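Local coordinates for protein polysaccharide Lyase Family 6 (Bacteroides cellulosilyticus, PDB 6QPS) that cleaves mannuronate-rich alginate as a calcium-containing family 6 polysaccharide lyase of a human gut bacterium, probably by beta-elimination, at residues G177-Q182 against G211-R216; G152-V157 against A172-G177; E242-S247 against G266-H271; F201-P206 against F236-G241; G113-D118 against G158-N163. One frame throughout, in Å; residues are numbered along the deposited sequence.

In the fold
All five contacts lie in the right-handed parallel beta-helix characteristic of family 6 lyases, and most join neighbouring coils. From the N terminus, interaction 5 opens first, bringing 113-118 against 158-163; interaction 2 crosses it, since 152-157 precedes 158-163, and closes the coil from 152-157 round to 172-177. Interaction 1 starts at Gly-177, where interaction 2 ends, and closes the next coil by pairing 177-182 with 211-216. Interaction 4 crosses interaction 1, tying 201-206 to 236-241. Interaction 3 follows in series, joining 242-247 to 266-271. Interactions 1 and 3 share the calcium ion, whereas the centres of interactions 4 and 5 lie about 21 Å apart.

Interaction 1: G177-Q182 against G211-R216; sequences GGLVLQ and GAEIIR. With CA (calcium ion), chain C.
Arg-216 and Gln-182 meet where successive coils of the parallel beta-helix pair, Leu-181 opposite Ile-215 and Gln-182 opposite Arg-216. Arg-216 NH1 donates to Gln-182 OE1 over 2.9 Å, a bent bond (N-H...O 140°) with the amide and guanidinium planes 37° apart. Leu-179 crosses the arginine at about a right angle and sets CD2 over the centre of one guanidinium face, 3.5 Å from Arg-216 CZ; its other methyl, CD1, reaches Arg-216 N at 3.4 Å. The backbone ladder holds the register: Leu-181 N donates to Ile-214 O, and Arg-216 N to Leu-181 O. Earlier in the coil Gly-178 N bonds Gly-211 O at 2.9 Å. In the next shell Tyr-155 OH is a second hydrogen-bond partner of Arg-216 NH1, while Gln-182 NE2 is held by Gly-218 O. Glu-213 links this packing to the metal site, which Asn-210, Glu-242 and Glu-244 complete. Its chain bends at chi2 (90°), placing the carboxylate between the calcium ion and the Leu-179/Arg-216 pair: OE1 lies 3.5 Å from Leu-179 CD2 and interacts with Arg-216 NH2 through charge alone, and OE2 binds the calcium ion at 2.4 Å.

Interaction 2: G152-V157 against A172-G177; sequences GDEYWV and ANKRVG
Lys-174 reaches Trp-156 and Glu-154 through a chain that is extended until chi4, where it bends to -43° and turns NZ toward the 152-157 backbone of the beta-helix. Trp-156, with CG opposite its own carbonyl carbon (chi1 -80°), presents one indole face to that chain. The two side chains slide past each other in opposite directions: Lys-174 CB lies 3.6 Å from Trp-156 CZ2, and farther along Lys-174 CE forms a CH-pi contact, 3.8 Å from the centroid of the Trp-156 five-membered ring. At the ring edge Trp-156 CH2 approaches Ala-172 O. The ammonium group of Lys-174 then gathers three partners, Glu-154 O at 2.8 Å from NZ, Val-176 O at 2.9 Å and a water, with Gly-177 O at most a weak, shared fourth. That water probably donates to Glu-154 OE2, whose carboxylate is also held by Asp-142 N and, through OE1, by a salt bridge to Lys-145. Trp-156 NE1 donates to Cys-140 O. The loop after strand 170-172 is thereby fastened to the chain leading into strand 155-159. A nearly straight backbone bond (169°) completes the join, with Glu-154 N 3.0 Å from Gly-177 O.

Interaction 3: E242-S247 against G266-H271; sequences ENEIIS and GLVCRH. With CA (calcium ion), chain C.
Two of the four protein ligands of the calcium site come from a segment forming a bulged parallel ladder in the beta-helix, where Glu-244 pairs with Gly-266 and, after a one-residue shift, Ile-246 with Leu-267. The bulge lets Gly-266 O receive Ile-245 N at 2.9 Å and, more weakly, Ile-246 N. Gly-266 N donates to Asn-243 O, and Val-268 N to Ile-246 O at 3.0 Å. Glu-244 crosses Val-268 at about a right angle, its CG 3.9 Å from Val-268 CG2. Extended beyond CG (chi2 174°), it carries OE1 to the calcium ion at 2.3 Å. The other oxygen, OE2, accepts from Ser-247 OG at 2.7 Å, from above the carboxylate plane. Glu-242 binds the ion with both oxygens, OE1 at 2.4 Å and OE2 at 2.7 Å; OE1 also takes Glu-244 N on its anti lone pair. Asn-210, Glu-213 and two waters complete the shell. Three carboxylates around one divalent ion would leave net negative charge, probably eased by Gly-211 N and Ala-212 N, which donate to Glu-242 OE2. The Ser-247 bond would restrain the Glu-244 carboxylate, and the bond from Glu-244 N ties the two metal ligands together.

Interaction 4: F201-P206 against F236-G241; sequences FGERQP and FFRCSG
Near-parallel but slid aromatic rings inside the parallel beta-helix begin this contact, with Phe-201 and Phe-236 at equivalent positions of adjacent coils. With CG anti to the carbonyl carbon in both (chi1 -63° and -61°), the two side chains run alongside each other in the same direction. Their planes are 7° apart, but the centroids, 4.8 Å apart, are slid so far that overlap is slight; Phe-201 CD1 sits over the Phe-236 face, 3.4 Å from Phe-236 CE2. Phe-171 and Phe-260 continue the row. Of the backbone hydrogen bonds, Phe-237 N to Phe-201 O extends the ladder at 2.9 Å, and Arg-204 N to Arg-238 O and Ser-240 N to Arg-204 O carry the pairing into the loops. Sulfur packing adds Cys-239 SG, 3.2 Å from Phe-201 O. Among the charged groups, Glu-203 and Arg-238 touch through CG and CB, but their charged ends do not meet: a water donates to Glu-203 OE1 and accepts from Arg-238 NH1, while Arg-238 NE pairs with Glu-262. Arg-204 bonds Gly-178 O through NH2. C-H...O contacts join the ends of the loops, where Pro-206 CA lies 3.2 Å from Ser-240 O and Gly-241 CA 3.4 Å from Gln-205 O.

Interaction 5: G113-D118 against G158-N163; sequences GHDMID and GLRGTN
The guanidinium of Arg-160 is met at its edge by the carboxylate of Asp-118, which it grips side-on with two nitrogens, one to each oxygen. Arg-160 NE donates to Asp-118 OD1 over 2.8 Å in an almost straight bond (176°) on the syn lone pair, with the oxygen in the guanidinium plane. The second bond, from Arg-160 NH2 to Asp-118 OD2 at 3.0 Å, is more bent (142°), as expected with the two planes turned 40° apart. The bend of Arg-160 at chi2 turns its NE edge to the aspartate. Trp-184 adds a cation-pi contact to the same group. Near its edge Asp-115 OD2 stands 4.4 Å from Arg-160 NH2, beyond a salt bridge, and could add to the negative field there. Asp-115 also accepts a bond from His-114: the histidine donates with ND1 to Asp-115 OD1 at 2.7 Å, in the imidazole plane but from above the carboxylate plane. In the backbone, Gly-158 N bonds Ile-117 O at 2.9 Å, registering Asp-118 against Gly-158. The contact thus joins strands 115-118 and 155-159 of the parallel beta-helix, flanked by strands 90-95 and 181-183, while Ile-117 packs inward on strands 90-95, 99-111 and 131-138.

Interaction 1: G177-Q182 against G211-R216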
# COMPACT_ATOMS: atom_id res chain seq x y z
N GLY A 177 -7.39 -13.35 7.72
CA GLY A 177 -7.90 -12.02 7.47
C GLY A 177 -7.16 -10.94 8.24
O GLY A 177 -6.63 -11.20 9.34
N GLY A 178 -7.15 -9.73 7.69
CA GLY A 178 -6.53 -8.58 8.33
C GLY A 178 -5.41 -7.97 7.52
O GLY A 178 -4.88 -8.58 6.60
N LEU A 179 -5.05 -6.74 7.89
CA LEU A 179 -4.05 -5.97 7.17
C LEU A 179 -2.63 -6.47 7.41
O LEU A 179 -2.27 -6.88 8.51
CB LEU A 179 -4.14 -4.52 7.64
CG LEU A 179 -4.98 -3.56 6.79
CD1 LEU A 179 -4.25 -3.30 5.45
CD2 LEU A 179 -6.41 -4.03 6.61
N VAL A 180 -1.79 -6.37 6.36
CA VAL A 180 -0.35 -6.43 6.58
C VAL A 180 0.11 -5.16 7.31
O VAL A 180 0.80 -5.23 8.34
CB VAL A 180 0.42 -6.65 5.25
CG1 VAL A 180 1.91 -6.48 5.45
CG2 VAL A 180 0.10 -8.03 4.68
N LEU A 181 -0.31 -4.00 6.82
CA LEU A 181 0.15 -2.71 7.35
C LEU A 181 -1.01 -1.72 7.38
O LEU A 181 -1.47 -1.26 6.32
CB LEU A 181 1.32 -2.20 6.52
CG LEU A 181 1.95 -0.86 6.86
CD1 LEU A 181 2.36 -0.80 8.28
CD2 LEU A 181 3.17 -0.60 5.96
N GLN A 182 -1.45 -1.38 8.59
CA GLN A 182 -2.48 -0.37 8.80
C GLN A 182 -1.86 0.92 9.32
O GLN A 182 -1.09 0.90 10.30
CB GLN A 182 -3.49 -0.87 9.83
CG GLN A 182 -4.52 0.17 10.29
CD GLN A 182 -5.59 0.42 9.24
OE1 GLN A 182 -6.21 -0.50 8.73
NE2 GLN A 182 -5.81 1.70 8.92
N GLY A 211 -11.38 -7.65 3.40
CA GLY A 211 -10.51 -7.55 4.55
C GLY A 211 -9.17 -8.23 4.42
O GLY A 211 -8.64 -8.70 5.43
N ALA A 212 -8.58 -8.25 3.22
CA ALA A 212 -7.28 -8.87 2.98
C ALA A 212 -6.35 -7.90 2.27
O ALA A 212 -5.49 -8.30 1.48
CB ALA A 212 -7.43 -10.21 2.25
N GLU A 213 -6.52 -6.59 2.52
CA GLU A 213 -5.68 -5.56 1.94
C GLU A 213 -4.23 -5.72 2.41
O GLU A 213 -3.95 -6.27 3.49
CB GLU A 213 -6.18 -4.18 2.37
CG GLU A 213 -7.63 -3.85 1.96
CD GLU A 213 -8.72 -4.25 2.98
OE1 GLU A 213 -8.43 -5.03 3.93
OE2 GLU A 213 -9.89 -3.79 2.80
N ILE A 214 -3.29 -5.20 1.62
CA ILE A 214 -1.89 -5.12 2.06
C ILE A 214 -1.66 -3.87 2.90
O ILE A 214 -1.16 -3.95 4.02
CB ILE A 214 -0.93 -5.18 0.86
CG1 ILE A 214 -1.16 -6.42 -0.02
CG2 ILE A 214 0.53 -5.16 1.33
CD1 ILE A 214 -1.06 -7.76 0.70
N ILE A 215 -2.00 -2.69 2.37
CA ILE A 215 -1.89 -1.43 3.11
C ILE A 215 -3.25 -0.74 3.12
O ILE A 215 -3.92 -0.64 2.08
CB ILE A 215 -0.85 -0.49 2.47
CG1 ILE A 215 0.55 -1.10 2.38
CG2 ILE A 215 -0.78 0.87 3.21
CD1 ILE A 215 1.58 -0.25 1.69
N ARG A 216 -3.62 -0.19 4.28
CA ARG A 216 -4.79 0.67 4.42
C ARG A 216 -4.35 1.94 5.14
O ARG A 216 -3.73 1.87 6.21
CB ARG A 216 -5.94 -0.00 5.20
CG ARG A 216 -7.23 0.83 5.19
CD ARG A 216 -8.17 0.32 6.26
NE ARG A 216 -8.84 -0.94 5.95
CZ ARG A 216 -9.11 -1.89 6.83
NH1 ARG A 216 -8.69 -1.82 8.08
NH2 ARG A 216 -9.79 -2.96 6.45
CA CA C . -11.16 -4.17 0.85
O HOH W 1 -12.81 -2.68 1.87
O HOH W 2 -12.62 -4.20 -1.14

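Interaction 2: G152-V157 against A172-G177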
# COMPACT_ATOMS: atom_id res chain seq x y z
N GLY A 152 -11.54 -15.02 11.87
CA GLY A 152 -10.48 -14.43 12.67
C GLY A 152 -9.78 -13.32 11.93
O GLY A 152 -9.67 -13.32 10.71
N ASP A 153 -9.30 -12.34 12.69
CA ASP A 153 -8.72 -11.13 12.14
C ASP A 153 -7.50 -10.75 12.96
O ASP A 153 -7.56 -10.68 14.19
CB ASP A 153 -9.75 -10.00 12.26
CG ASP A 153 -9.74 -9.06 11.09
OD1 ASP A 153 -8.97 -9.27 10.14
OD2 ASP A 153 -10.53 -8.09 11.13
N GLU A 154 -6.39 -10.50 12.28
CA GLU A 154 -5.20 -10.00 12.96
C GLU A 154 -4.40 -9.13 12.00
O GLU A 154 -4.33 -9.43 10.81
CB GLU A 154 -4.32 -11.10 13.58
CG GLU A 154 -3.76 -12.11 12.58
CD GLU A 154 -3.12 -13.34 13.23
OE1 GLU A 154 -3.05 -13.43 14.49
OE2 GLU A 154 -2.68 -14.22 12.47
N TYR A 155 -3.85 -8.03 12.51
CA TYR A 155 -3.09 -7.09 11.70
C TYR A 155 -1.62 -7.22 12.05
O TYR A 155 -1.26 -7.24 13.24
CB TYR A 155 -3.54 -5.64 11.97
CG TYR A 155 -4.90 -5.21 11.47
CD1 TYR A 155 -5.87 -6.11 11.06
CD2 TYR A 155 -5.22 -3.85 11.41
CE1 TYR A 155 -7.11 -5.68 10.59
CE2 TYR A 155 -6.43 -3.42 10.97
CZ TYR A 155 -7.40 -4.32 10.58
OH TYR A 155 -8.64 -3.88 10.15
N TRP A 156 -0.73 -7.24 11.05
CA TRP A 156 0.69 -7.47 11.34
C TRP A 156 1.37 -6.24 11.96
O TRP A 156 1.96 -6.33 13.04
CB TRP A 156 1.42 -7.98 10.10
CG TRP A 156 1.21 -9.47 9.87
CD1 TRP A 156 0.48 -10.33 10.66
CD2 TRP A 156 1.73 -10.26 8.80
NE1 TRP A 156 0.50 -11.59 10.12
CE2 TRP A 156 1.29 -11.58 9.00
CE3 TRP A 156 2.52 -9.98 7.68
CZ2 TRP A 156 1.62 -12.61 8.13
CZ3 TRP A 156 2.88 -11.02 6.84
CH2 TRP A 156 2.43 -12.31 7.06
N VAL A 157 1.28 -5.09 11.29
CA VAL A 157 1.94 -3.86 11.72
C VAL A 157 0.92 -2.72 11.74
O VAL A 157 0.23 -2.47 10.74
CB VAL A 157 3.12 -3.50 10.80
CG1 VAL A 157 3.81 -2.23 11.29
CG2 VAL A 157 4.10 -4.64 10.70
N ALA A 172 5.30 -11.42 3.77
CA ALA A 172 4.68 -12.36 2.85
C ALA A 172 3.92 -13.48 3.55
O ALA A 172 4.17 -13.81 4.71
CB ALA A 172 5.71 -12.99 1.90
N ASN A 173 3.00 -14.08 2.80
CA ASN A 173 2.29 -15.30 3.19
C ASN A 173 1.38 -15.11 4.40
O ASN A 173 1.28 -15.99 5.27
CB ASN A 173 3.26 -16.46 3.36
CG ASN A 173 4.06 -16.70 2.09
OD1 ASN A 173 3.48 -16.93 1.04
ND2 ASN A 173 5.37 -16.54 2.15
N LYS A 174 0.68 -13.98 4.43
CA LYS A 174 -0.43 -13.80 5.36
C LYS A 174 -1.62 -14.62 4.86
O LYS A 174 -2.00 -14.51 3.68
CB LYS A 174 -0.77 -12.32 5.52
CG LYS A 174 -1.67 -12.10 6.76
CD LYS A 174 -1.95 -10.61 7.00
CE LYS A 174 -2.48 -10.28 8.39
NZ LYS A 174 -3.52 -11.27 8.82
N ARG A 175 -2.19 -15.46 5.73
CA ARG A 175 -3.23 -16.42 5.38
C ARG A 175 -4.51 -16.23 6.18
O ARG A 175 -5.52 -16.89 5.87
CB ARG A 175 -2.73 -17.86 5.54
CG ARG A 175 -1.45 -18.16 4.73
CD ARG A 175 -0.92 -19.59 4.94
NE ARG A 175 0.40 -19.77 4.32
CZ ARG A 175 0.59 -20.05 3.03
NH1 ARG A 175 -0.44 -20.20 2.21
NH2 ARG A 175 1.82 -20.20 2.56
N VAL A 176 -4.50 -15.38 7.19
CA VAL A 176 -5.68 -15.02 7.98
C VAL A 176 -6.10 -13.62 7.58
O VAL A 176 -5.27 -12.81 7.16
CB VAL A 176 -5.30 -15.11 9.48
CG1 VAL A 176 -6.40 -14.56 10.37
CG2 VAL A 176 -4.95 -16.56 9.87
N GLY A 177 -7.39 -13.35 7.72
CA GLY A 177 -7.90 -12.02 7.47
C GLY A 177 -7.16 -10.94 8.24
O GLY A 177 -6.63 -11.20 9.34
O HOH W 3 -9.58 -15.05 8.61
O HOH W 4 -2.17 -13.47 9.91

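Interaction 3: E242-S247 against G266-H271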
# COMPACT_ATOMS: atom_id res chain seq x y z
N GLU A 242 -7.52 -9.64 -2.23
CA GLU A 242 -8.79 -9.01 -2.54
C GLU A 242 -8.54 -7.88 -3.53
O GLU A 242 -7.40 -7.61 -3.92
CB GLU A 242 -9.45 -8.45 -1.28
CG GLU A 242 -8.58 -7.41 -0.56
CD GLU A 242 -9.43 -6.31 0.04
OE1 GLU A 242 -9.72 -5.33 -0.68
OE2 GLU A 242 -9.81 -6.45 1.22
N ASN A 243 -9.60 -7.13 -3.86
CA ASN A 243 -9.53 -6.16 -4.95
C ASN A 243 -8.75 -4.90 -4.60
O ASN A 243 -8.37 -4.18 -5.53
CB ASN A 243 -10.92 -5.84 -5.51
CG ASN A 243 -11.84 -5.18 -4.53
OD1 ASN A 243 -11.50 -4.97 -3.38
ND2 ASN A 243 -13.04 -4.85 -5.00
N GLU A 244 -8.45 -4.64 -3.32
CA GLU A 244 -7.59 -3.51 -2.95
C GLU A 244 -6.23 -4.04 -2.48
O GLU A 244 -6.14 -4.65 -1.40
CB GLU A 244 -8.19 -2.67 -1.83
CG GLU A 244 -9.56 -2.09 -2.09
CD GLU A 244 -10.12 -1.42 -0.86
OE1 GLU A 244 -10.34 -2.14 0.15
OE2 GLU A 244 -10.32 -0.17 -0.89
N ILE A 245 -5.17 -3.73 -3.24
CA ILE A 245 -3.81 -3.92 -2.74
C ILE A 245 -3.51 -2.85 -1.70
O ILE A 245 -3.12 -3.14 -0.55
CB ILE A 245 -2.79 -3.87 -3.89
CG1 ILE A 245 -3.09 -4.89 -4.99
CG2 ILE A 245 -1.38 -4.04 -3.33
CD1 ILE A 245 -2.28 -4.59 -6.26
N ILE A 246 -3.70 -1.59 -2.09
CA ILE A 246 -3.60 -0.44 -1.21
C ILE A 246 -4.97 0.22 -1.20
O ILE A 246 -5.50 0.57 -2.27
CB ILE A 246 -2.54 0.57 -1.67
CG1 ILE A 246 -1.17 -0.09 -1.84
CG2 ILE A 246 -2.50 1.75 -0.70
CD1 ILE A 246 -0.10 0.90 -2.32
N SER A 247 -5.54 0.37 -0.01
CA SER A 247 -6.81 1.08 0.20
C SER A 247 -6.50 2.42 0.88
O SER A 247 -6.21 2.48 2.08
CB SER A 247 -7.71 0.19 1.03
OG SER A 247 -8.98 0.73 1.25
N GLY A 266 -5.95 -3.55 -7.03
CA GLY A 266 -5.57 -2.24 -7.53
C GLY A 266 -5.08 -1.30 -6.45
O GLY A 266 -5.07 -1.62 -5.25
N LEU A 267 -4.63 -0.13 -6.91
CA LEU A 267 -4.35 1.02 -6.07
C LEU A 267 -5.63 1.86 -6.02
O LEU A 267 -6.04 2.45 -7.03
CB LEU A 267 -3.17 1.81 -6.66
CG LEU A 267 -2.59 2.92 -5.78
CD1 LEU A 267 -1.28 3.46 -6.41
CD2 LEU A 267 -3.57 4.09 -5.50
N VAL A 268 -6.28 1.89 -4.86
CA VAL A 268 -7.63 2.43 -4.76
C VAL A 268 -7.67 3.68 -3.89
O VAL A 268 -7.34 3.63 -2.69
CB VAL A 268 -8.62 1.38 -4.24
CG1 VAL A 268 -10.05 1.92 -4.20
CG2 VAL A 268 -8.53 0.11 -5.10
N CYS A 269 -8.12 4.80 -4.48
CA CYS A 269 -8.39 6.05 -3.75
C CYS A 269 -9.82 5.90 -3.24
O CYS A 269 -10.78 6.40 -3.85
CB CYS A 269 -8.26 7.25 -4.69
SG CYS A 269 -6.53 7.63 -5.11
N ARG A 270 -9.97 5.16 -2.13
CA ARG A 270 -11.29 4.71 -1.68
C ARG A 270 -12.05 5.78 -0.91
O ARG A 270 -13.24 6.02 -1.19
CB ARG A 270 -11.16 3.42 -0.85
CG ARG A 270 -12.50 2.92 -0.31
CD ARG A 270 -13.50 2.56 -1.43
NE ARG A 270 -14.81 2.22 -0.87
CZ ARG A 270 -15.78 3.09 -0.65
NH1 ARG A 270 -15.62 4.37 -0.99
NH2 ARG A 270 -16.93 2.69 -0.10
N HIS A 271 -11.39 6.41 0.06
CA HIS A 271 -11.97 7.52 0.79
C HIS A 271 -10.88 8.59 0.96
O HIS A 271 -9.69 8.29 0.89
CB HIS A 271 -12.44 7.15 2.21
CG HIS A 271 -13.46 6.05 2.33
ND1 HIS A 271 -14.67 6.05 1.67
CD2 HIS A 271 -13.48 4.98 3.16
CE1 HIS A 271 -15.37 4.99 2.05
NE2 HIS A 271 -14.68 4.34 2.97
CA CA C . -11.16 -4.17 0.85
O HOH W 1 -12.81 -2.68 1.87
O HOH W 2 -12.62 -4.20 -1.14

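Interaction 4: F201-P206 against F236-G241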
# COMPACT_ATOMS: atom_id res chain seq x y z
N PHE A 201 6.41 -6.46 -0.48
CA PHE A 201 5.17 -7.07 -0.01
C PHE A 201 4.92 -8.26 -0.93
O PHE A 201 4.59 -8.09 -2.10
CB PHE A 201 4.02 -6.06 -0.06
CG PHE A 201 4.21 -4.87 0.85
CD1 PHE A 201 4.77 -3.71 0.35
CD2 PHE A 201 3.84 -4.89 2.18
CE1 PHE A 201 4.97 -2.61 1.15
CE2 PHE A 201 4.01 -3.77 3.00
CZ PHE A 201 4.59 -2.64 2.48
N GLY A 202 5.18 -9.47 -0.44
CA GLY A 202 5.07 -10.69 -1.23
C GLY A 202 3.68 -11.32 -1.23
O GLY A 202 2.67 -10.69 -0.91
N GLU A 203 3.67 -12.60 -1.55
CA GLU A 203 2.44 -13.25 -1.96
C GLU A 203 1.37 -13.20 -0.88
O GLU A 203 1.63 -13.42 0.31
CB GLU A 203 2.75 -14.70 -2.32
CG GLU A 203 1.52 -15.43 -2.87
CD GLU A 203 1.85 -16.63 -3.73
OE1 GLU A 203 2.91 -17.24 -3.52
OE2 GLU A 203 1.03 -16.97 -4.61
N ARG A 204 0.15 -12.97 -1.33
CA ARG A 204 -1.05 -13.15 -0.52
C ARG A 204 -2.08 -13.83 -1.41
O ARG A 204 -2.45 -13.29 -2.46
CB ARG A 204 -1.60 -11.82 -0.00
CG ARG A 204 -2.66 -12.03 1.08
CD ARG A 204 -3.11 -10.78 1.81
NE ARG A 204 -3.91 -11.18 2.95
CZ ARG A 204 -4.24 -10.39 3.97
NH1 ARG A 204 -3.87 -9.11 3.96
NH2 ARG A 204 -4.93 -10.89 4.98
N GLN A 205 -2.52 -15.02 -1.00
CA GLN A 205 -3.48 -15.75 -1.80
C GLN A 205 -4.91 -15.21 -1.65
O GLN A 205 -5.23 -14.53 -0.67
CB GLN A 205 -3.46 -17.22 -1.40
CG GLN A 205 -2.15 -17.93 -1.75
CD GLN A 205 -2.14 -18.48 -3.17
OE1 GLN A 205 -3.19 -18.69 -3.78
NE2 GLN A 205 -0.94 -18.73 -3.68
N PRO A 206 -5.78 -15.48 -2.62
CA PRO A 206 -7.16 -15.00 -2.51
C PRO A 206 -7.84 -15.40 -1.21
O PRO A 206 -7.84 -16.57 -0.82
CB PRO A 206 -7.84 -15.62 -3.74
CG PRO A 206 -6.72 -15.73 -4.76
CD PRO A 206 -5.52 -16.13 -3.92
N PHE A 236 5.06 -4.80 -4.80
CA PHE A 236 3.91 -5.63 -4.44
C PHE A 236 3.92 -6.81 -5.42
O PHE A 236 3.70 -6.62 -6.62
CB PHE A 236 2.62 -4.82 -4.51
CG PHE A 236 2.62 -3.66 -3.55
CD1 PHE A 236 3.23 -2.47 -3.89
CD2 PHE A 236 2.05 -3.78 -2.30
CE1 PHE A 236 3.27 -1.41 -3.00
CE2 PHE A 236 2.09 -2.71 -1.40
CZ PHE A 236 2.72 -1.54 -1.75
N PHE A 237 4.17 -8.01 -4.92
CA PHE A 237 4.40 -9.22 -5.73
C PHE A 237 3.35 -10.27 -5.38
O PHE A 237 3.34 -10.80 -4.26
CB PHE A 237 5.81 -9.73 -5.43
CG PHE A 237 6.19 -11.07 -6.04
CD1 PHE A 237 6.10 -12.24 -5.30
CD2 PHE A 237 6.71 -11.13 -7.32
CE1 PHE A 237 6.51 -13.47 -5.84
CE2 PHE A 237 7.11 -12.36 -7.87
CZ PHE A 237 7.00 -13.51 -7.15
N ARG A 238 2.44 -10.54 -6.32
CA ARG A 238 1.42 -11.56 -6.12
C ARG A 238 0.57 -11.26 -4.88
O ARG A 238 0.12 -12.17 -4.17
CB ARG A 238 2.04 -12.96 -6.11
CG ARG A 238 2.69 -13.24 -7.46
CD ARG A 238 3.37 -14.57 -7.48
NE ARG A 238 3.87 -14.85 -8.83
CZ ARG A 238 4.68 -15.86 -9.14
NH1 ARG A 238 5.12 -16.68 -8.19
NH2 ARG A 238 5.05 -16.02 -10.41
N CYS A 239 0.29 -9.96 -4.68
CA CYS A 239 -0.60 -9.53 -3.60
C CYS A 239 -2.04 -9.63 -4.09
O CYS A 239 -2.54 -8.72 -4.76
CB CYS A 239 -0.28 -8.10 -3.15
SG CYS A 239 1.42 -7.84 -2.56
N SER A 240 -2.71 -10.74 -3.77
CA SER A 240 -3.95 -11.12 -4.44
C SER A 240 -5.02 -11.53 -3.44
O SER A 240 -5.91 -12.32 -3.76
CB SER A 240 -3.68 -12.24 -5.45
OG SER A 240 -2.71 -11.77 -6.39
N GLY A 241 -4.99 -10.95 -2.25
CA GLY A 241 -6.01 -11.30 -1.26
C GLY A 241 -7.40 -10.83 -1.62
O GLY A 241 -8.39 -11.51 -1.29
O HOH W 5 -1.19 -14.97 -5.06
O HOH W 6 4.71 -17.21 -5.56

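Interaction 5: G113-D118 against G158-N163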
# COMPACT_ATOMS: atom_id res chain seq x y z
N GLY A 113 -4.03 -10.90 20.41
CA GLY A 113 -5.35 -10.43 20.04
C GLY A 113 -5.40 -9.96 18.59
O GLY A 113 -5.22 -10.76 17.67
N HIS A 114 -5.68 -8.67 18.39
CA HIS A 114 -5.91 -8.12 17.05
C HIS A 114 -4.64 -7.65 16.37
O HIS A 114 -4.60 -7.66 15.14
CB HIS A 114 -6.89 -6.93 17.16
CG HIS A 114 -7.38 -6.42 15.83
ND1 HIS A 114 -6.73 -5.44 15.11
CD2 HIS A 114 -8.48 -6.75 15.11
CE1 HIS A 114 -7.39 -5.20 13.99
NE2 HIS A 114 -8.47 -5.98 13.97
N ASP A 115 -3.63 -7.23 17.12
CA ASP A 115 -2.50 -6.47 16.57
C ASP A 115 -1.18 -7.11 17.00
O ASP A 115 -0.86 -7.11 18.19
CB ASP A 115 -2.57 -5.00 17.02
CG ASP A 115 -3.93 -4.39 16.74
OD1 ASP A 115 -4.31 -4.36 15.55
OD2 ASP A 115 -4.62 -3.98 17.70
N MET A 116 -0.41 -7.60 16.04
CA MET A 116 0.83 -8.29 16.39
C MET A 116 1.91 -7.30 16.82
O MET A 116 2.52 -7.46 17.89
CB MET A 116 1.32 -9.16 15.24
CG MET A 116 2.44 -10.11 15.65
SD MET A 116 2.95 -11.27 14.36
CE MET A 116 3.88 -10.19 13.29
N ILE A 117 2.18 -6.28 15.99
CA ILE A 117 3.18 -5.24 16.24
C ILE A 117 2.46 -3.89 16.09
O ILE A 117 1.87 -3.62 15.03
CB ILE A 117 4.36 -5.32 15.26
CG1 ILE A 117 5.05 -6.68 15.33
CG2 ILE A 117 5.35 -4.17 15.51
CD1 ILE A 117 6.14 -6.88 14.26
N ASP A 118 2.53 -3.04 17.12
CA ASP A 118 1.78 -1.79 17.18
C ASP A 118 2.70 -0.68 17.70
O ASP A 118 3.46 -0.90 18.64
CB ASP A 118 0.55 -1.96 18.09
CG ASP A 118 -0.56 -0.95 17.84
OD1 ASP A 118 -0.44 -0.09 16.94
OD2 ASP A 118 -1.55 -1.03 18.58
N GLY A 158 0.82 -2.04 12.88
CA GLY A 158 -0.01 -0.86 13.02
C GLY A 158 0.82 0.39 13.26
O GLY A 158 1.47 0.53 14.30
N LEU A 159 0.83 1.29 12.28
CA LEU A 159 1.48 2.57 12.47
C LEU A 159 0.56 3.55 13.21
O LEU A 159 -0.64 3.64 12.93
CB LEU A 159 1.88 3.13 11.10
CG LEU A 159 3.17 2.61 10.47
CD1 LEU A 159 3.33 3.05 9.02
CD2 LEU A 159 4.39 3.13 11.28
N ARG A 160 1.15 4.24 14.19
CA ARG A 160 0.52 5.27 15.01
C ARG A 160 1.53 6.40 15.14
O ARG A 160 2.69 6.25 14.77
CB ARG A 160 0.20 4.75 16.43
CG ARG A 160 -0.43 3.34 16.48
CD ARG A 160 -1.87 3.35 16.79
NE ARG A 160 -2.36 1.99 17.01
CZ ARG A 160 -3.63 1.67 17.19
NH1 ARG A 160 -4.58 2.59 17.16
NH2 ARG A 160 -3.94 0.39 17.39
N GLY A 161 1.13 7.50 15.77
CA GLY A 161 2.10 8.55 16.07
C GLY A 161 2.51 9.36 14.85
O GLY A 161 1.70 9.69 13.98
N THR A 162 3.78 9.74 14.82
CA THR A 162 4.30 10.64 13.79
C THR A 162 5.73 10.23 13.41
O THR A 162 6.50 9.71 14.23
CB THR A 162 4.31 12.12 14.25
OG1 THR A 162 5.10 12.23 15.44
CG2 THR A 162 2.92 12.65 14.53
N ASN A 163 6.07 10.50 12.15
CA ASN A 163 7.45 10.43 11.68
C ASN A 163 8.06 9.05 11.87
O ASN A 163 9.26 8.94 12.11
CB ASN A 163 8.34 11.48 12.37
CG ASN A 163 7.82 12.89 12.21
OD1 ASN A 163 7.26 13.47 13.14
ND2 ASN A 163 7.99 13.45 11.01